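PDB 6R5R: periplasmic beta-glucosidase from Pseudomonas aeruginosa, which probably hydrolyses terminal, non-reducing beta-D-glucosyl residues of glucosides in the periplasm, releasing beta-D-glucose, as a member of glycoside hydrolase family 3. Local coordinates for residues 48-53 with 73-78; 77-82 with 399-404; 380-385 with 421-426; 431-436 with 498-503. The protein carries 1 engineered substitution. All coordinates share one frame; numbering follows the deposited sequence.

Contact 1: residues 48-53 with 73-78. With BGC (beta-D-glucopyranose), chain D.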
# COMPACT_ATOMS: atom_id res chain seq x y z
N GLY B 48 37.87 8.13 -10.81
CA GLY B 48 38.13 6.96 -9.94
C GLY B 48 37.66 5.67 -10.59
O GLY B 48 38.29 4.61 -10.40
N ALA B 49 36.57 5.71 -11.35
CA ALA B 49 36.00 4.49 -11.91
C ALA B 49 35.04 4.83 -13.04
O ALA B 49 34.55 5.97 -13.17
CB ALA B 49 35.29 3.68 -10.81
N ILE B 50 34.80 3.80 -13.83
CA ILE B 50 33.95 3.89 -15.05
C ILE B 50 32.82 2.88 -14.91
O ILE B 50 33.08 1.79 -14.41
CB ILE B 50 34.76 3.63 -16.32
CG1 ILE B 50 35.90 4.64 -16.46
CG2 ILE B 50 33.89 3.58 -17.56
CD1 ILE B 50 35.46 6.06 -16.66
N PHE B 51 31.64 3.21 -15.39
CA PHE B 51 30.58 2.22 -15.64
C PHE B 51 30.11 2.31 -17.09
O PHE B 51 30.27 3.37 -17.75
CB PHE B 51 29.44 2.35 -14.62
CG PHE B 51 28.60 3.60 -14.73
CD1 PHE B 51 29.07 4.80 -14.24
CD2 PHE B 51 27.34 3.57 -15.30
CE1 PHE B 51 28.30 5.95 -14.31
CE2 PHE B 51 26.59 4.74 -15.40
CZ PHE B 51 27.08 5.93 -14.92
N ASN B 52 29.54 1.19 -17.58
CA ASN B 52 28.93 1.07 -18.93
C ASN B 52 29.95 1.07 -20.07
O ASN B 52 29.48 1.08 -21.23
CB ASN B 52 27.88 2.15 -19.17
CG ASN B 52 26.59 1.92 -18.43
OD1 ASN B 52 26.39 0.84 -17.88
ND2 ASN B 52 25.75 2.94 -18.41
N THR B 53 31.24 0.85 -19.81
CA THR B 53 32.24 0.53 -20.86
C THR B 53 32.57 -0.96 -20.71
O THR B 53 32.98 -1.31 -19.61
CB THR B 53 33.49 1.42 -20.77
OG1 THR B 53 33.10 2.73 -21.18
CG2 THR B 53 34.59 0.94 -21.69
N ILE B 73 47.02 5.63 -10.29
CA ILE B 73 46.01 4.80 -9.59
C ILE B 73 45.06 4.24 -10.65
O ILE B 73 44.43 5.01 -11.38
CB ILE B 73 45.32 5.61 -8.50
CG1 ILE B 73 46.29 6.11 -7.44
CG2 ILE B 73 44.20 4.76 -7.90
CD1 ILE B 73 45.66 6.99 -6.38
N PRO B 74 44.91 2.90 -10.74
CA PRO B 74 44.09 2.30 -11.77
C PRO B 74 42.60 2.55 -11.56
O PRO B 74 42.17 2.78 -10.42
CB PRO B 74 44.39 0.81 -11.61
CG PRO B 74 44.69 0.67 -10.18
CD PRO B 74 45.50 1.90 -9.83
N LEU B 75 41.89 2.55 -12.67
CA LEU B 75 40.41 2.58 -12.59
C LEU B 75 39.92 1.20 -12.19
O LEU B 75 40.60 0.21 -12.44
CB LEU B 75 39.85 2.93 -13.95
CG LEU B 75 40.26 4.29 -14.52
CD1 LEU B 75 39.98 4.34 -16.02
CD2 LEU B 75 39.56 5.44 -13.81
N PHE B 76 38.68 1.12 -11.71
CA PHE B 76 37.90 -0.10 -11.89
C PHE B 76 36.74 0.22 -12.84
O PHE B 76 36.38 1.40 -13.01
CB PHE B 76 37.42 -0.74 -10.57
CG PHE B 76 36.39 0.01 -9.78
CD1 PHE B 76 35.05 -0.02 -10.15
CD2 PHE B 76 36.73 0.70 -8.63
CE1 PHE B 76 34.09 0.61 -9.39
CE2 PHE B 76 35.77 1.35 -7.88
CZ PHE B 76 34.45 1.32 -8.28
N HIS B 77 36.22 -0.82 -13.45
CA HIS B 77 35.16 -0.77 -14.49
C HIS B 77 33.99 -1.62 -14.03
O HIS B 77 34.21 -2.80 -13.64
CB HIS B 77 35.68 -1.22 -15.84
CG HIS B 77 36.55 -0.18 -16.48
ND1 HIS B 77 37.88 -0.07 -16.14
CD2 HIS B 77 36.29 0.73 -17.44
CE1 HIS B 77 38.39 0.94 -16.85
NE2 HIS B 77 37.46 1.45 -17.64
N ALA B 78 32.82 -1.01 -14.01
CA ALA B 78 31.59 -1.67 -13.53
C ALA B 78 30.53 -1.73 -14.62
O ALA B 78 30.53 -0.94 -15.60
CB ALA B 78 31.05 -0.95 -12.31
C2 BGC D . 22.36 3.05 -15.57
C3 BGC D . 22.22 3.50 -16.99
C4 BGC D . 20.73 3.49 -17.35
C5 BGC D . 19.92 4.32 -16.36
C6 BGC D . 18.43 4.21 -16.68
C1 BGC D . 21.49 3.96 -14.72
O2 BGC D . 23.76 3.19 -15.23
O3 BGC D . 22.96 2.53 -17.78
O4 BGC D . 20.62 4.08 -18.65
O5 BGC D . 20.12 3.82 -15.02
O6 BGC D . 17.79 4.89 -15.61
O HOH W 1 32.62 0.08 -17.30
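Ala49 CB sits squarely over one face of the Phe76 ring, 3.5 Å from the ring centroid and 10° off its normal, a CH-pi contact. The Phe76 ring reaches this place because its CG stands between the backbone N and the carbonyl carbon (chi1 68°). On the other side of the sheet Ile50 and His77 lie alongside each other, pointing the same way: Ile50 CB is 3.5 Å from His77 CD2, and Ile50 CG1 touches Leu75 CD1. Phe51 and Ala78 meet more loosely through their CB atoms, on the side of Ala49 and Phe76, while the Phe51 ring leads away to a glucose, its CE2 3.2 Å from O2 of the sugar. Asn52 ND2 donates to O3 of that glucose at 2.9 Å. Backbone bonds fix the parallel pairing: Ile50 N to Phe76 O (3.0 Å), Ala78 N to Ile50 O (2.8 Å) and Asn52 N to Ala78 O (3.1 Å). A water joins Thr53 N to Ala78 O just past strand 49-51. Helix 56-66 connects strands 49-51 and 76-79, packing against Thr53 and His77; this is a beta-alpha-beta unit of the TIM-type N-terminal domain, where the end of strand 49-51 and the next residue bring Phe51 and Asn52 to the glycan pocket.

Contact 2: residues 77-82 with 399-404. With BGC (beta-D-glucopyranose), chain C.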
# COMPACT_ATOMS: atom_id res chain seq x y z
N HIS B 77 36.22 -0.82 -13.45
CA HIS B 77 35.16 -0.77 -14.49
C HIS B 77 33.99 -1.62 -14.03
O HIS B 77 34.21 -2.80 -13.64
CB HIS B 77 35.68 -1.22 -15.84
CG HIS B 77 36.55 -0.18 -16.48
ND1 HIS B 77 37.88 -0.07 -16.14
CD2 HIS B 77 36.29 0.73 -17.44
CE1 HIS B 77 38.39 0.94 -16.85
NE2 HIS B 77 37.46 1.45 -17.64
N ALA B 78 32.82 -1.01 -14.01
CA ALA B 78 31.59 -1.67 -13.53
C ALA B 78 30.53 -1.73 -14.62
O ALA B 78 30.53 -0.94 -15.60
CB ALA B 78 31.05 -0.95 -12.31
N TYR B 79 29.55 -2.61 -14.39
CA TYR B 79 28.40 -2.78 -15.28
C TYR B 79 27.24 -3.41 -14.52
O TYR B 79 27.44 -3.96 -13.45
CB TYR B 79 28.77 -3.59 -16.51
CG TYR B 79 27.85 -3.57 -17.69
CD1 TYR B 79 27.21 -2.42 -18.12
CD2 TYR B 79 27.64 -4.74 -18.41
CE1 TYR B 79 26.39 -2.39 -19.22
CE2 TYR B 79 26.83 -4.73 -19.54
CZ TYR B 79 26.19 -3.56 -19.92
OH TYR B 79 25.40 -3.49 -21.03
N ASP B 80 26.07 -3.34 -15.14
CA ASP B 80 24.82 -3.92 -14.61
C ASP B 80 24.70 -5.36 -15.12
O ASP B 80 23.91 -5.62 -16.03
CB ASP B 80 23.64 -3.04 -14.97
CG ASP B 80 23.59 -1.79 -14.09
OD1 ASP B 80 23.51 -1.96 -12.83
OD2 ASP B 80 23.64 -0.66 -14.67
N VAL B 81 25.50 -6.24 -14.56
CA VAL B 81 25.46 -7.68 -14.90
C VAL B 81 24.52 -8.31 -13.89
O VAL B 81 24.96 -8.67 -12.80
CB VAL B 81 26.87 -8.28 -14.89
CG1 VAL B 81 26.82 -9.74 -15.23
CG2 VAL B 81 27.77 -7.55 -15.87
N ALA B 82 23.25 -8.21 -14.19
CA ALA B 82 22.18 -8.54 -13.21
C ALA B 82 21.81 -10.02 -13.26
O ALA B 82 21.62 -10.63 -12.21
CB ALA B 82 21.01 -7.66 -13.53
N TRP B 399 17.22 -5.43 -18.06
CA TRP B 399 18.60 -5.48 -17.51
C TRP B 399 19.37 -6.65 -18.12
O TRP B 399 19.91 -7.49 -17.38
CB TRP B 399 18.62 -5.47 -15.98
CG TRP B 399 18.11 -4.17 -15.40
CD1 TRP B 399 16.90 -4.03 -14.76
CD2 TRP B 399 18.69 -2.84 -15.43
NE1 TRP B 399 16.72 -2.72 -14.37
CE2 TRP B 399 17.80 -1.98 -14.76
CE3 TRP B 399 19.90 -2.31 -15.90
CZ2 TRP B 399 18.03 -0.60 -14.63
CZ3 TRP B 399 20.15 -0.95 -15.77
CH2 TRP B 399 19.23 -0.11 -15.12
N SER B 400 19.35 -6.68 -19.44
CA SER B 400 19.94 -7.80 -20.22
C SER B 400 21.40 -7.51 -20.50
O SER B 400 21.97 -8.21 -21.30
CB SER B 400 19.14 -8.04 -21.45
OG SER B 400 19.03 -6.89 -22.27
N ALA B 401 22.01 -6.46 -19.93
CA ALA B 401 23.45 -6.21 -20.02
C ALA B 401 23.86 -6.23 -21.50
O ALA B 401 23.27 -5.49 -22.27
CB ALA B 401 24.19 -7.23 -19.17
N ALA B 402 24.90 -6.98 -21.84
CA ALA B 402 25.46 -6.99 -23.20
C ALA B 402 24.79 -8.14 -24.01
O ALA B 402 25.33 -8.48 -25.09
CB ALA B 402 26.95 -7.13 -23.10
N GLY B 403 23.67 -8.70 -23.57
CA GLY B 403 22.94 -9.71 -24.33
C GLY B 403 22.55 -9.20 -25.69
O GLY B 403 22.05 -8.01 -25.84
N VAL B 404 22.69 -10.05 -26.69
CA VAL B 404 22.36 -9.71 -28.08
C VAL B 404 21.05 -10.40 -28.44
O VAL B 404 21.00 -11.63 -28.50
CB VAL B 404 23.48 -10.18 -29.03
CG1 VAL B 404 23.13 -9.84 -30.47
CG2 VAL B 404 24.84 -9.64 -28.63
C2 BGC C . 21.76 0.41 -11.70
C3 BGC C . 22.32 1.77 -12.17
C4 BGC C . 21.15 2.46 -12.86
C5 BGC C . 20.01 2.65 -11.86
C6 BGC C . 18.81 3.43 -12.38
C1 BGC C . 20.53 0.56 -10.81
O1 BGC C . 20.06 -0.74 -10.47
O2 BGC C . 22.75 -0.39 -11.03
O3 BGC C . 23.38 1.51 -13.15
O4 BGC C . 21.57 3.71 -13.29
O5 BGC C . 19.53 1.34 -11.50
O6 BGC C . 17.82 3.38 -11.31
O HOH W 2 21.78 -4.65 -17.70
O HOH W 3 21.91 -9.12 -16.79
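Strand 76-79 runs out through an inverse gamma turn centred on Asp80 and meets a loop with a type II' turn from Ser400 to Gly403, the two touching parts heading 125° apart. Asp80 and Trp399 point the same way, side by side, the carboxylate and indole planes 60° apart. Asp80 CB lies 3.9 Å from Trp399 CE3, and OD2 comes obliquely to the indole at CZ3. The carboxylate grips one glucose with both oxygens: OD1 accepts from the sugar O2 at 2.5 Å and OD2 from O3 at 2.7 Å. Lys177 forms a salt bridge with OD1 and also bonds the sugar, so it probably helps to hold the carboxylate in place. Trp399 CH2 approaches the ring oxygen O5 of the same glucose at 3.9 Å. The glycan pocket thus lies where the TIM-type N-terminal domain meets the C-terminal domain, each giving one of these residues. Farther from the sugar, Tyr79 has CG anti to its N (chi1 -164°), which carries the ring to Ala401, with CE2 3.7 Å from Ala401 CB. Two waters bridge the backbones: one donates to Asp80 O and accepts from Ala401 N; the other donates to Trp399 O and takes a weak bond from Ala82 N.

Contact 3: residues 380-385 with 421-426; sequences GRIAVI and ERATLL
Leu425 carries its CG beside the backbone N (chi1 -55°) and CD1 continues the extended chain, so that the other methyl, CD2, is the one set against the neighbouring strand, 3.9 Å from Ile382 CB. Val384 has CG1 anti to the backbone N (chi1 -175°), leaving CG2 as the branch that meets the same Leu425 methyl, at 4.2 Å; these two side chains cross obliquely. Ile382 also extends CD1 to Ala423 CB, so Ile382, Val384 and Leu425 form an apolar patch on one side of the sheet, against which Tyr412 and Leu415 of helix 411-419 pack at Val384 and Leu425. That helix lies in the connection between parallel strands 381-385 and 424-428, which make up one margin of the mixed sheet in the C-terminal domain, with 424-428 outermost within the chain. A ladder of four backbone bonds holds the pair: Thr424 N to Gly380 O, Ile382 N to Thr424 O and Leu426 N to Ile382 O, each 2.9 Å, then Val384 N to Leu426 O at 2.7 Å. The opposite side is partly open to solvent. There Leu426 CD1 lies 4.1 Å from Arg381 CB, and Arg381 CG reaches Thr424 CB at 4.2 Å, while the guanidinium of Arg381 leads away into a salt bridge with Asp472. Thr467 of helix 457-469 touches both Ala383 and Leu426.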
# COMPACT_ATOMS: atom_id res chain seq x y z
N GLY B 380 1.91 -34.70 -34.47
CA GLY B 380 0.70 -33.95 -34.79
C GLY B 380 1.02 -32.56 -35.23
O GLY B 380 2.14 -32.30 -35.69
N ARG B 381 0.02 -31.68 -35.15
CA ARG B 381 0.06 -30.30 -35.65
C ARG B 381 -0.14 -29.35 -34.45
O ARG B 381 -1.16 -29.46 -33.79
CB ARG B 381 -1.04 -30.10 -36.69
CG ARG B 381 -0.81 -30.91 -37.97
CD ARG B 381 -2.05 -30.94 -38.85
NE ARG B 381 -3.02 -31.85 -38.28
CZ ARG B 381 -4.34 -31.78 -38.40
NH1 ARG B 381 -4.92 -30.82 -39.11
NH2 ARG B 381 -5.10 -32.67 -37.78
N ILE B 382 0.83 -28.51 -34.18
CA ILE B 382 0.83 -27.62 -32.98
C ILE B 382 0.80 -26.19 -33.49
O ILE B 382 1.73 -25.79 -34.15
CB ILE B 382 2.06 -27.91 -32.11
CG1 ILE B 382 2.14 -29.37 -31.64
CG2 ILE B 382 2.09 -26.93 -30.93
CD1 ILE B 382 3.47 -29.78 -31.07
N ALA B 383 -0.23 -25.42 -33.16
CA ALA B 383 -0.34 -24.01 -33.53
C ALA B 383 0.45 -23.24 -32.46
O ALA B 383 0.28 -23.61 -31.29
CB ALA B 383 -1.76 -23.53 -33.59
N VAL B 384 1.35 -22.38 -32.88
CA VAL B 384 2.17 -21.56 -31.95
C VAL B 384 1.78 -20.12 -32.23
O VAL B 384 2.08 -19.58 -33.30
CB VAL B 384 3.67 -21.81 -32.14
CG1 VAL B 384 4.47 -21.05 -31.10
CG2 VAL B 384 4.00 -23.29 -32.06
N ILE B 385 1.08 -19.53 -31.27
CA ILE B 385 0.35 -18.27 -31.52
C ILE B 385 0.67 -17.26 -30.41
O ILE B 385 0.65 -17.65 -29.26
CB ILE B 385 -1.16 -18.54 -31.62
CG1 ILE B 385 -1.47 -19.47 -32.80
CG2 ILE B 385 -1.91 -17.22 -31.78
CD1 ILE B 385 -2.92 -19.82 -32.96
N GLU B 421 11.25 -32.94 -37.33
CA GLU B 421 10.13 -33.19 -38.29
C GLU B 421 9.09 -34.12 -37.69
O GLU B 421 8.14 -34.49 -38.42
CB GLU B 421 10.70 -33.62 -39.64
CG GLU B 421 10.95 -32.43 -40.55
CD GLU B 421 11.92 -32.70 -41.69
OE1 GLU B 421 12.06 -33.87 -42.08
OE2 GLU B 421 12.53 -31.72 -42.18
N ARG B 422 9.17 -34.45 -36.40
CA ARG B 422 8.21 -35.36 -35.72
C ARG B 422 6.84 -34.68 -35.57
O ARG B 422 5.83 -35.40 -35.46
CB ARG B 422 8.76 -35.82 -34.37
CG ARG B 422 9.74 -36.98 -34.51
CD ARG B 422 11.00 -36.88 -33.69
NE ARG B 422 10.96 -37.59 -32.43
CZ ARG B 422 11.92 -37.51 -31.51
NH1 ARG B 422 12.97 -36.73 -31.71
NH2 ARG B 422 11.82 -38.19 -30.37
N ALA B 423 6.80 -33.34 -35.60
CA ALA B 423 5.54 -32.60 -35.50
C ALA B 423 5.60 -31.40 -36.43
O ALA B 423 6.70 -31.01 -36.86
CB ALA B 423 5.24 -32.23 -34.07
N THR B 424 4.43 -30.89 -36.81
CA THR B 424 4.30 -29.70 -37.66
C THR B 424 3.90 -28.49 -36.79
O THR B 424 2.90 -28.59 -36.14
CB THR B 424 3.25 -29.94 -38.75
OG1 THR B 424 3.69 -31.10 -39.48
CG2 THR B 424 3.09 -28.74 -39.65
N LEU B 425 4.67 -27.41 -36.85
CA LEU B 425 4.32 -26.15 -36.14
C LEU B 425 3.64 -25.20 -37.11
O LEU B 425 4.10 -25.07 -38.27
CB LEU B 425 5.57 -25.50 -35.55
CG LEU B 425 6.37 -26.39 -34.61
CD1 LEU B 425 7.58 -25.60 -34.11
CD2 LEU B 425 5.55 -26.91 -33.46
N LEU B 426 2.55 -24.58 -36.67
CA LEU B 426 1.85 -23.54 -37.46
C LEU B 426 1.92 -22.23 -36.68
O LEU B 426 1.41 -22.24 -35.55
CB LEU B 426 0.40 -23.93 -37.66
CG LEU B 426 0.13 -25.20 -38.48
CD1 LEU B 426 0.57 -26.43 -37.76
CD2 LEU B 426 -1.35 -25.30 -38.84

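Contact 4: residues 431-436 with 498-503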
# COMPACT_ATOMS: atom_id res chain seq x y z
N ALA B 431 -1.85 -11.26 -32.17
CA ALA B 431 -2.08 -9.91 -31.61
C ALA B 431 -0.75 -9.23 -31.43
O ALA B 431 0.25 -9.90 -31.30
CB ALA B 431 -2.79 -9.99 -30.26
N ASN B 432 -0.78 -7.92 -31.40
CA ASN B 432 0.37 -7.13 -30.93
C ASN B 432 0.44 -7.27 -29.40
O ASN B 432 -0.55 -7.70 -28.75
CB ASN B 432 0.33 -5.69 -31.39
CG ASN B 432 0.68 -5.52 -32.86
OD1 ASN B 432 1.64 -6.13 -33.34
ND2 ASN B 432 -0.07 -4.67 -33.54
N VAL B 433 1.59 -6.92 -28.84
CA VAL B 433 1.76 -7.08 -27.37
C VAL B 433 0.78 -6.18 -26.64
O VAL B 433 0.35 -6.53 -25.50
CB VAL B 433 3.21 -6.88 -26.93
CG1 VAL B 433 3.72 -5.49 -27.08
CG2 VAL B 433 3.39 -7.35 -25.48
N SER B 434 0.45 -5.02 -27.21
CA SER B 434 -0.60 -4.13 -26.69
C SER B 434 -1.43 -3.61 -27.86
O SER B 434 -0.85 -3.42 -28.93
CB SER B 434 -0.01 -2.97 -25.91
OG SER B 434 -1.00 -2.07 -25.40
N GLY B 435 -2.70 -3.38 -27.59
CA GLY B 435 -3.62 -2.69 -28.52
C GLY B 435 -3.65 -1.18 -28.30
O GLY B 435 -4.39 -0.47 -29.02
N ASP B 436 -2.97 -0.69 -27.27
CA ASP B 436 -3.02 0.74 -26.88
C ASP B 436 -1.83 1.46 -27.50
O ASP B 436 -0.70 1.15 -27.13
CB ASP B 436 -3.05 0.83 -25.36
CG ASP B 436 -3.26 2.24 -24.85
OD1 ASP B 436 -2.80 3.18 -25.52
OD2 ASP B 436 -3.85 2.36 -23.76
N ALA B 498 -4.72 -6.48 -22.85
CA ALA B 498 -6.09 -6.69 -23.35
C ALA B 498 -6.05 -7.26 -24.79
O ALA B 498 -6.88 -8.14 -25.10
CB ALA B 498 -6.86 -5.38 -23.33
N SER B 499 -5.16 -6.79 -25.66
CA SER B 499 -5.07 -7.31 -27.06
C SER B 499 -4.85 -8.82 -27.03
O SER B 499 -5.44 -9.58 -27.86
CB SER B 499 -4.03 -6.63 -27.84
OG SER B 499 -2.77 -6.75 -27.22
N GLN B 500 -4.02 -9.27 -26.10
CA GLN B 500 -3.70 -10.71 -25.97
C GLN B 500 -4.82 -11.46 -25.28
O GLN B 500 -5.04 -12.65 -25.60
CB GLN B 500 -2.37 -10.86 -25.26
CG GLN B 500 -1.22 -10.25 -26.03
CD GLN B 500 0.06 -10.40 -25.25
OE1 GLN B 500 0.44 -11.52 -24.96
NE2 GLN B 500 0.69 -9.28 -24.85
N ARG B 501 -5.53 -10.85 -24.33
CA ARG B 501 -6.67 -11.57 -23.70
C ARG B 501 -7.81 -11.74 -24.71
O ARG B 501 -8.46 -12.80 -24.65
CB ARG B 501 -7.17 -10.85 -22.45
CG ARG B 501 -6.16 -10.93 -21.31
CD ARG B 501 -6.68 -10.45 -19.98
NE ARG B 501 -6.73 -9.01 -20.04
CZ ARG B 501 -7.82 -8.28 -20.17
NH1 ARG B 501 -8.99 -8.88 -20.19
NH2 ARG B 501 -7.73 -6.97 -20.21
N ARG B 502 -7.98 -10.80 -25.61
CA ARG B 502 -8.98 -10.94 -26.70
C ARG B 502 -8.60 -12.16 -27.55
O ARG B 502 -9.49 -12.99 -27.88
CB ARG B 502 -9.02 -9.66 -27.53
CG ARG B 502 -10.07 -9.69 -28.64
CD ARG B 502 -10.00 -8.39 -29.42
NE ARG B 502 -11.04 -8.25 -30.42
CZ ARG B 502 -11.04 -7.34 -31.40
NH1 ARG B 502 -10.06 -6.46 -31.50
NH2 ARG B 502 -12.03 -7.30 -32.29
N LEU B 503 -7.31 -12.27 -27.89
CA LEU B 503 -6.79 -13.43 -28.65
C LEU B 503 -7.07 -14.72 -27.87
O LEU B 503 -7.57 -15.73 -28.46
CB LEU B 503 -5.30 -13.19 -28.91
CG LEU B 503 -4.51 -14.39 -29.42
CD1 LEU B 503 -5.01 -14.74 -30.84
CD2 LEU B 503 -3.02 -14.11 -29.46
O HOH W 4 -4.11 -4.04 -25.10
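Ser499 and Gln500, in the first turn of helix 498-509, bind successive carbonyls of the loop 431-436. Ser499 OG donates to Asn432 O at 2.9 Å, coming from above the carbonyl plane, 39° out of it. Ser499 OG stands between its own backbone N and carbonyl carbon (chi1 57°), which directs it at the loop. Gln500 NE2 donates to Val433 O at 2.8 Å, with the N-H...O angle 158° and the oxygen close to the plane of the Gln500 amide. The side chain reaches that far because it is extended beyond CG, and it runs beside Val433, whose CG2 lies 3.4 Å from NE2. Ala431 CB rests on the helix backbone, 3.6 Å from Ser499 O, and touches Leu503 CD2 one turn later at 4.2 Å. A water accepts from both Gly435 N (2.9 Å) and Ser499 N (3.0 Å), so these two backbone N-H groups share one oxygen where loop and helix start lie near each other.

In the next shell, Gln500 NE2 also donates to Gly479 O, at the end of strand 473-479, so NE2 makes two bonds, and with OE1 bonded as well both ends of the amide are held. Asn432 OD1 accepts from Asp453 N, anchoring the loop on its far side. Ser434 OG takes the N-H of Asp436 at 3.0 Å, an ST turn, and Asp436 is the N-cap of helix 437-443. The loop leads from strand 424-428 into helix 437-443, whose Leu440 packs on Val433 and Ser434, while Leu461 of helix 457-469 covers Leu503.

Along the chain contact 1 comes first, and contact 2 begins on its second segment: they share His77 and Ala78 on strand 76-79, touch through Asn52 and Tyr79, and have centres about 15 Å apart. Contact 2 then spans to residues 399-404 in the C-terminal domain, its segments alternating with those of contact 3, whose centre is about 35 Å from its own. Contacts 3 and 4 lie wholly within the C-terminal domain, centres about 23 Å apart, and meet where Ile385 packs on Leu503. Contact 1 brings pocket residues from the N-terminal domain, and contact 2 adds one from each domain, whereas 3 and 4 join strands, loop and helix at a distance from the pocket.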